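Calcium binding protein (Fasciola hepatica, PDB 5FWZ) probably binds calcium through the EF-hand part of the full-length protein, of which this chain is the dynein light chain-like domain. Local coordinates at residues Tyr69-Ser74 with Leu91-Pro96. Sequence-based numbering, arbitrary orientation.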
loop_
_atom_site.group_PDB
_atom_site.type_symbol
_atom_site.label_atom_id
_atom_site.label_comp_id
_atom_site.label_asym_id
_atom_site.label_seq_id
_atom_site.Cartn_x
_atom_site.Cartn_y
_atom_site.Cartn_z
ATOM N N TYR A 69 -0.067 9.554 1.866
ATOM C CA TYR A 69 0.492 8.248 2.167
ATOM C C TYR A 69 2.010 8.328 2.366
ATOM O O TYR A 69 2.681 9.204 1.825
ATOM C CB TYR A 69 0.131 7.225 1.049
ATOM C CG TYR A 69 0.945 7.421 -0.197
ATOM C CD1 TYR A 69 0.671 8.476 -1.065
ATOM C CD2 TYR A 69 2.057 6.623 -0.468
ATOM C CE1 TYR A 69 1.441 8.690 -2.199
ATOM C CE2 TYR A 69 2.838 6.850 -1.593
ATOM C CZ TYR A 69 2.524 7.888 -2.446
ATOM O OH TYR A 69 3.265 8.120 -3.573
ATOM N N TRP A 70 2.537 7.397 3.137
ATOM C CA TRP A 70 3.974 7.271 3.404
ATOM C C TRP A 70 4.249 5.790 3.411
ATOM O O TRP A 70 3.580 5.075 4.153
ATOM C CB TRP A 70 4.286 7.852 4.784
ATOM C CG TRP A 70 3.810 9.243 4.904
ATOM C CD1 TRP A 70 4.520 10.356 4.614
ATOM C CD2 TRP A 70 2.490 9.687 5.263
ATOM N NE1 TRP A 70 3.741 11.472 4.797
ATOM C CE2 TRP A 70 2.493 11.088 5.206
ATOM C CE3 TRP A 70 1.320 9.034 5.657
ATOM C CZ2 TRP A 70 1.373 11.855 5.504
ATOM C CZ3 TRP A 70 0.204 9.801 5.985
ATOM C CH2 TRP A 70 0.240 11.198 5.890
ATOM N N MET A 71 5.168 5.296 2.599
ATOM C CA MET A 71 5.435 3.862 2.601
ATOM C C MET A 71 6.899 3.449 2.679
ATOM O O MET A 71 7.798 4.254 2.490
ATOM C CB MET A 71 4.758 3.197 1.401
ATOM C CG MET A 71 5.383 3.434 0.042
ATOM S SD MET A 71 4.486 2.517 -1.221
ATOM C CE MET A 71 5.264 0.866 -1.228
ATOM N N HIS A 72 7.107 2.174 2.990
ATOM C CA HIS A 72 8.393 1.537 2.862
ATOM C C HIS A 72 8.207 0.086 2.459
ATOM O O HIS A 72 7.493 -0.660 3.159
ATOM C CB HIS A 72 9.191 1.608 4.175
ATOM C CG HIS A 72 10.615 1.165 4.024
ATOM N ND1 HIS A 72 11.521 1.834 3.234
ATOM C CD2 HIS A 72 11.272 0.091 4.510
ATOM C CE1 HIS A 72 12.681 1.206 3.263
ATOM N NE2 HIS A 72 12.557 0.142 4.032
ATOM N N PHE A 73 8.834 -0.310 1.348
ATOM C CA PHE A 73 8.966 -1.729 0.996
ATOM C C PHE A 73 10.399 -2.273 1.106
ATOM O O PHE A 73 10.626 -3.332 1.690
ATOM C CB PHE A 73 8.430 -1.999 -0.406
ATOM C CG PHE A 73 8.778 -3.379 -0.930
ATOM C CD1 PHE A 73 8.426 -4.526 -0.219
ATOM C CD2 PHE A 73 9.474 -3.533 -2.126
ATOM C CE1 PHE A 73 8.756 -5.790 -0.700
ATOM C CE2 PHE A 73 9.787 -4.786 -2.622
ATOM C CZ PHE A 73 9.432 -5.918 -1.907
ATOM N N SER A 74 11.358 -1.582 0.509
ATOM C CA SER A 74 12.711 -2.121 0.403
ATOM C C SER A 74 13.673 -1.045 -0.087
ATOM O O SER A 74 13.417 -0.412 -1.116
ATOM C CB SER A 74 12.710 -3.309 -0.582
ATOM O OG SER A 74 14.012 -3.817 -0.825
ATOM N N LEU A 91 -0.678 3.050 -6.283
ATOM C CA LEU A 91 0.644 2.523 -5.980
ATOM C C LEU A 91 0.703 1.101 -6.529
ATOM O O LEU A 91 -0.258 0.337 -6.464
ATOM C CB LEU A 91 0.900 2.509 -4.487
ATOM C CG LEU A 91 0.537 3.765 -3.695
ATOM C CD1 LEU A 91 0.851 3.537 -2.228
ATOM C CD2 LEU A 91 1.280 5.003 -4.185
ATOM N N ALA A 92 1.835 0.758 -7.105
ATOM C CA ALA A 92 2.007 -0.572 -7.579
ATOM C C ALA A 92 3.489 -0.897 -7.604
ATOM O O ALA A 92 4.321 -0.078 -8.039
ATOM C CB ALA A 92 1.357 -0.747 -8.949
ATOM N N TRP A 93 3.815 -2.088 -7.110
ATOM C CA TRP A 93 5.171 -2.579 -7.142
ATOM C C TRP A 93 5.208 -4.105 -7.152
ATOM O O TRP A 93 4.243 -4.784 -6.787
ATOM C CB TRP A 93 5.998 -1.990 -5.992
ATOM C CG TRP A 93 5.587 -2.426 -4.621
ATOM C CD1 TRP A 93 6.187 -3.389 -3.856
ATOM C CD2 TRP A 93 4.481 -1.937 -3.851
ATOM N NE1 TRP A 93 5.517 -3.542 -2.671
ATOM C CE2 TRP A 93 4.472 -2.662 -2.631
ATOM C CE3 TRP A 93 3.489 -0.983 -4.077
ATOM C CZ2 TRP A 93 3.512 -2.444 -1.625
ATOM C CZ3 TRP A 93 2.512 -0.774 -3.097
ATOM C CH2 TRP A 93 2.539 -1.494 -1.876
ATOM N N ARG A 94 6.327 -4.625 -7.627
ATOM C CA ARG A 94 6.457 -6.039 -7.914
ATOM C C ARG A 94 7.323 -6.704 -6.858
ATOM O O ARG A 94 8.394 -6.191 -6.534
ATOM C CB ARG A 94 7.080 -6.229 -9.286
ATOM C CG ARG A 94 6.829 -7.625 -9.839
ATOM C CD ARG A 94 8.105 -8.284 -10.298
ATOM N NE ARG A 94 8.079 -8.603 -11.702
ATOM C CZ ARG A 94 9.145 -8.978 -12.409
ATOM N NH1 ARG A 94 10.352 -9.067 -11.864
ATOM N NH2 ARG A 94 8.992 -9.265 -13.688
ATOM N N THR A 95 6.815 -7.810 -6.310
ATOM C CA THR A 95 7.520 -8.672 -5.356
ATOM C C THR A 95 7.772 -10.097 -5.933
ATOM O O THR A 95 7.011 -10.546 -6.820
ATOM C CB THR A 95 6.689 -8.817 -4.069
ATOM O OG1 THR A 95 5.333 -9.082 -4.393
ATOM C CG2 THR A 95 6.724 -7.551 -3.265
ATOM N N PRO A 96 8.791 -10.827 -5.391
ATOM C CA PRO A 96 9.219 -12.155 -5.902
ATOM C C PRO A 96 8.158 -13.251 -5.930
ATOM O O PRO A 96 7.264 -13.249 -5.096
ATOM C CB PRO A 96 10.348 -12.581 -4.939
ATOM C CG PRO A 96 10.797 -11.331 -4.273
ATOM C CD PRO A 96 9.592 -10.436 -4.209
#
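Strand 69-72 runs alongside strand 91-94 in nearly the same direction, the two short axes 6° apart and 11.1 Å from each other at closest approach, and Y69, M71 and F73 meet L91, W93 and T95 through side chains. Over one face of the Y69 ring lies a methyl of L91, its CD2 3.5 Å from Y69 CE2; the phenol itself is anchored beyond the contact, Y69 OH hydrogen-bonding to Q82 on strand 80-85. The other branch of L91 serves M71, with L91 CD1 3.9 Å from M71 SD. The M71 side chain starts between its backbone N and carbonyl carbon (chi1 74°) and bends at chi3, which carries the terminal methyl onto the W93 indole. There M71 CE sits 3.5 Å from the centroid of the six-membered ring, 6° off the normal, a CH-pi contact; the sulfur stands more obliquely, completing a Met-aromatic pair. This is the dynein light chain fold, in which strand 69-72 is held away from its own chain's sheet and pairs antiparallel with a strand of the second subunit, the strand exchange known from dynein light chain dimers, so that the sheet continues across the interface. Strand 88-94 lies between strands 80-85 and 60-65, and the contact thus packs the strand given to the partner's sheet against the sheet of its own chain. Farther along, W93 NE1 lies over one face of the F73 ring, 3.7 Å from F73 CG, with the ring planes inclined in an oblique aromatic pair. F78 adds an edge-to-face partner to F73. The far end of the F73 ring reaches the methyl of T95, F73 CZ lying 3.4 Å from T95 CG2, while T95 OG1 hydrogen-bonds to the backbone O of V59 and to Q61 OE1.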